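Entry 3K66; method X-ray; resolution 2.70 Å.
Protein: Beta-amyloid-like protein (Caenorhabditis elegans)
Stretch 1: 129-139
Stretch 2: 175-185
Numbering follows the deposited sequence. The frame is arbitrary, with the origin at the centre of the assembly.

Stretch 1 (129-139) SLKAYIRAEEK
Stretch 2, residues 175-185: LRINGTLAMLR

Two antiparallel helical segments of one chain pack side by side in this C. elegans beta-amyloid-like protein. Stretch 1 is helical throughout, from Ser129 to Lys139, within a helix that extends beyond both ends; phi/psi stay near -60°/-45° and i to i+4 bonds run from Tyr133 N to Ser129 O (3.1 Å) through Lys139 N to Arg135 O (2.8 Å). Stretch 2 enters already helical at Leu175 and keeps that form through Ala182; Met183 to Arg185 retain helical phi/psi without the regular bonding, and a type I turn spans Ala182 to Arg185, with Arg185 N bonded to Ala182 O at 2.8 Å. The helix axes approach to 10.5 Å with their directions 170° apart, so ascending stretch 1 means descending stretch 2. Two CA pairs fix the register: Leu130 CA to Thr180 CA, 8.3 Å, and Ile134 CA to Ile177 CA, 6.8 Å. The contact buries 452 Å², both sides summed.

Ser129 lies out of reach. Leu130 (chi1 t, chi2 p) points toward stretch 2 and meets three residues: its CD1 lies 3.9 Å from Thr180 CG2, while its CD2 lies 4.3 Å from Leu181 CD2 and 4.2 Å from Leu184 CD1. All are carbon-to-carbon contacts, and Leu181 and Leu184 both have chi1 m. Lys131 and Ala132 do not take part.

One turn after Leu130, Tyr133 (chi1 t, chi2 68°) also points toward the partner. Its CE2 lies 3.0 Å from Thr180 OG1 and 4.3 Å from Ile177 CG1, and its OH reaches 3.3 Å from Arg176 CB. Ile177 CA and Arg176 O lie at the ring edge, near its plane. Thr180 (chi1 m) turns its hydroxyl back to its own helix, OG1 donating to Arg176 O at 2.6 Å, an oxygen that also accepts from Thr180 N at 2.7 Å. Ile134 (chi1 m, chi2 t) leaves its helix sideways, and its CG1 makes a looser apolar contact with Ile177 CG2 at 4.4 Å.

Arg135 points away and Ala136 is out of reach, so the next link is Glu137 (chi1 m, chi2 m, chi3 24°), directed toward stretch 2. Its carboxylate joins the two helices electrostatically: Arg176 NE donates to Glu137 OE2 at 3.0 Å, a hydrogen bond within a salt bridge, with an N-H...O angle of 135° and the oxygen near the guanidinium plane. Arg176 reaches it with chi1 m, chi2 t, chi3 m and chi4 -97°. The same OE2 accepts a weak 2.6 Å bond from Tyr133 OH, one turn earlier, so a single oxygen serves both donors. Beside this polar group, Glu137 CB rests 3.6 Å from Ile177 CD1.

Glu138 (chi1 -132°, chi2 p, chi3 49°) starts sideways, but its end comes nearer, OE1 lying 3.3 Å from Ile177 CD1; its carboxylate is hydrogen-bonded elsewhere in the structure. Ile177 (chi1 m, chi2 t) thus touches Tyr133, Ile134, Glu137 and Glu138. Lys139, modelled only to CG, stays clear.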

# COMPACT_ATOMS: atom_id res chain seq x y z
N SER A 129 -26.05 3.64 -5.52
CA SER A 129 -25.59 2.33 -5.08
C SER A 129 -24.48 1.83 -5.99
O SER A 129 -23.42 1.37 -5.55
CB SER A 129 -26.76 1.35 -5.09
OG SER A 129 -26.45 0.24 -4.28
N LEU A 130 -24.73 1.95 -7.29
CA LEU A 130 -23.79 1.54 -8.32
C LEU A 130 -22.47 2.32 -8.21
O LEU A 130 -21.39 1.73 -8.16
CB LEU A 130 -24.41 1.77 -9.69
CG LEU A 130 -23.75 1.04 -10.85
CD1 LEU A 130 -23.66 -0.44 -10.52
CD2 LEU A 130 -24.58 1.24 -12.12
N LYS A 131 -22.59 3.65 -8.15
CA LYS A 131 -21.42 4.52 -8.04
C LYS A 131 -20.58 4.14 -6.84
O LYS A 131 -19.35 4.26 -6.86
CB LYS A 131 -21.83 5.99 -7.95
CG LYS A 131 -22.76 6.42 -9.08
CD LYS A 131 -22.62 7.88 -9.50
CE LYS A 131 -23.37 8.80 -8.56
NZ LYS A 131 -23.44 10.19 -9.10
N ALA A 132 -21.23 3.68 -5.78
CA ALA A 132 -20.50 3.27 -4.59
C ALA A 132 -19.69 2.02 -4.91
O ALA A 132 -18.50 1.90 -4.58
CB ALA A 132 -21.46 3.00 -3.45
N TYR A 133 -20.34 1.08 -5.58
CA TYR A 133 -19.68 -0.16 -5.96
C TYR A 133 -18.50 0.13 -6.86
O TYR A 133 -17.44 -0.49 -6.74
CB TYR A 133 -20.66 -1.09 -6.67
CG TYR A 133 -19.99 -2.30 -7.25
CD1 TYR A 133 -19.44 -3.28 -6.42
CD2 TYR A 133 -19.83 -2.42 -8.62
CE1 TYR A 133 -18.75 -4.36 -6.97
CE2 TYR A 133 -19.15 -3.47 -9.19
CZ TYR A 133 -18.60 -4.44 -8.35
OH TYR A 133 -17.90 -5.50 -8.92
N ILE A 134 -18.68 1.07 -7.79
CA ILE A 134 -17.64 1.46 -8.72
C ILE A 134 -16.45 2.07 -7.98
O ILE A 134 -15.30 1.71 -8.20
CB ILE A 134 -18.18 2.49 -9.74
CG1 ILE A 134 -19.02 1.75 -10.79
CG2 ILE A 134 -17.02 3.26 -10.41
CD1 ILE A 134 -19.61 2.66 -11.82
N ARG A 135 -16.75 3.01 -7.09
CA ARG A 135 -15.71 3.67 -6.30
C ARG A 135 -14.89 2.57 -5.64
O ARG A 135 -13.66 2.59 -5.68
CB ARG A 135 -16.36 4.56 -5.24
CG ARG A 135 -16.01 6.04 -5.36
CD ARG A 135 -16.74 6.92 -4.36
NE ARG A 135 -18.12 7.14 -4.75
CZ ARG A 135 -19.16 6.69 -4.07
NH1 ARG A 135 -18.95 6.00 -2.95
NH2 ARG A 135 -20.40 6.92 -4.51
N ALA A 136 -15.59 1.59 -5.05
CA ALA A 136 -14.95 0.48 -4.34
C ALA A 136 -13.95 -0.29 -5.19
O ALA A 136 -12.78 -0.44 -4.82
CB ALA A 136 -15.99 -0.48 -3.80
N GLU A 137 -14.41 -0.81 -6.32
CA GLU A 137 -13.52 -1.54 -7.21
C GLU A 137 -12.37 -0.64 -7.68
O GLU A 137 -11.19 -1.04 -7.66
CB GLU A 137 -14.30 -2.08 -8.41
CG GLU A 137 -15.31 -3.13 -8.01
CD GLU A 137 -14.70 -4.51 -7.93
OE1 GLU A 137 -13.47 -4.59 -7.74
OE2 GLU A 137 -15.43 -5.51 -8.05
N GLU A 138 -12.69 0.59 -8.08
CA GLU A 138 -11.65 1.49 -8.55
C GLU A 138 -10.61 1.80 -7.45
O GLU A 138 -9.43 1.97 -7.76
CB GLU A 138 -12.27 2.77 -9.12
CG GLU A 138 -11.71 3.16 -10.49
CD GLU A 138 -11.94 2.11 -11.58
OE1 GLU A 138 -13.07 1.62 -11.73
OE2 GLU A 138 -10.99 1.77 -12.30
N LYS A 139 -11.04 1.86 -6.19
CA LYS A 139 -10.09 2.09 -5.09
C LYS A 139 -9.15 0.90 -5.06
O LYS A 139 -7.97 1.02 -4.76
CB LYS A 139 -10.82 2.19 -3.74
CG LYS A 139 -11.41 3.48 -3.59
N LEU A 175 -13.78 -6.79 -15.37
CA LEU A 175 -14.83 -7.80 -15.55
C LEU A 175 -15.95 -7.64 -14.53
O LEU A 175 -17.12 -7.47 -14.92
CB LEU A 175 -14.24 -9.22 -15.47
CG LEU A 175 -13.60 -9.69 -16.77
CD1 LEU A 175 -13.03 -11.09 -16.58
CD2 LEU A 175 -14.63 -9.68 -17.89
N ARG A 176 -15.63 -7.67 -13.24
CA ARG A 176 -16.67 -7.50 -12.22
C ARG A 176 -17.47 -6.19 -12.50
O ARG A 176 -18.70 -6.20 -12.52
CB ARG A 176 -16.07 -7.47 -10.80
CG ARG A 176 -15.61 -8.83 -10.27
CD ARG A 176 -15.09 -8.71 -8.85
NE ARG A 176 -13.86 -7.94 -8.80
CZ ARG A 176 -12.64 -8.46 -8.78
NH1 ARG A 176 -12.47 -9.78 -8.81
NH2 ARG A 176 -11.58 -7.66 -8.78
N ILE A 177 -16.78 -5.08 -12.74
CA ILE A 177 -17.52 -3.82 -13.01
C ILE A 177 -18.41 -3.96 -14.25
O ILE A 177 -19.56 -3.51 -14.25
CB ILE A 177 -16.58 -2.57 -13.17
CG1 ILE A 177 -15.91 -2.28 -11.83
CG2 ILE A 177 -17.39 -1.33 -13.55
CD1 ILE A 177 -14.93 -1.13 -11.85
N ASN A 178 -17.91 -4.55 -15.33
CA ASN A 178 -18.80 -4.68 -16.47
C ASN A 178 -19.96 -5.60 -16.10
O ASN A 178 -21.13 -5.23 -16.28
CB ASN A 178 -18.05 -5.19 -17.71
CG ASN A 178 -17.37 -4.05 -18.44
OD1 ASN A 178 -16.32 -4.22 -19.04
ND2 ASN A 178 -17.98 -2.86 -18.40
N GLY A 179 -19.65 -6.76 -15.56
CA GLY A 179 -20.69 -7.67 -15.15
C GLY A 179 -21.72 -6.94 -14.30
O GLY A 179 -22.93 -7.10 -14.48
N THR A 180 -21.26 -6.11 -13.39
CA THR A 180 -22.20 -5.40 -12.54
C THR A 180 -23.10 -4.45 -13.34
O THR A 180 -24.27 -4.27 -13.01
CB THR A 180 -21.45 -4.68 -11.42
OG1 THR A 180 -20.56 -5.61 -10.79
CG2 THR A 180 -22.42 -4.16 -10.38
N LEU A 181 -22.56 -3.86 -14.41
CA LEU A 181 -23.33 -2.97 -15.28
C LEU A 181 -24.33 -3.83 -16.08
O LEU A 181 -25.47 -3.41 -16.35
CB LEU A 181 -22.39 -2.20 -16.22
CG LEU A 181 -21.58 -1.08 -15.55
CD1 LEU A 181 -20.18 -0.94 -16.16
CD2 LEU A 181 -22.33 0.22 -15.69
N ALA A 182 -23.91 -5.03 -16.45
CA ALA A 182 -24.79 -5.91 -17.20
C ALA A 182 -26.10 -6.16 -16.42
O ALA A 182 -27.16 -6.35 -17.01
CB ALA A 182 -24.09 -7.25 -17.50
N MET A 183 -26.02 -6.13 -15.10
CA MET A 183 -27.21 -6.36 -14.32
C MET A 183 -28.33 -5.39 -14.65
O MET A 183 -29.47 -5.62 -14.28
CB MET A 183 -26.88 -6.32 -12.82
CG MET A 183 -26.22 -7.60 -12.35
SD MET A 183 -25.57 -7.55 -10.69
CE MET A 183 -24.35 -8.91 -10.71
N LEU A 184 -28.04 -4.32 -15.38
CA LEU A 184 -29.10 -3.39 -15.73
C LEU A 184 -29.86 -3.81 -16.98
O LEU A 184 -31.00 -3.41 -17.17
CB LEU A 184 -28.56 -1.96 -15.92
CG LEU A 184 -28.18 -1.18 -14.67
CD1 LEU A 184 -26.81 -1.62 -14.22
CD2 LEU A 184 -28.17 0.30 -14.93
N ARG A 185 -29.24 -4.62 -17.82
CA ARG A 185 -29.87 -5.06 -19.05
C ARG A 185 -31.34 -5.49 -18.91
O ARG A 185 -32.13 -5.36 -19.86
CB ARG A 185 -29.06 -6.20 -19.67
CG ARG A 185 -27.65 -5.79 -20.09
CD ARG A 185 -26.92 -6.95 -20.74
NE ARG A 185 -25.67 -6.51 -21.34
CZ ARG A 185 -24.87 -7.29 -22.05
NH1 ARG A 185 -25.17 -8.56 -22.25
NH2 ARG A 185 -23.76 -6.78 -22.56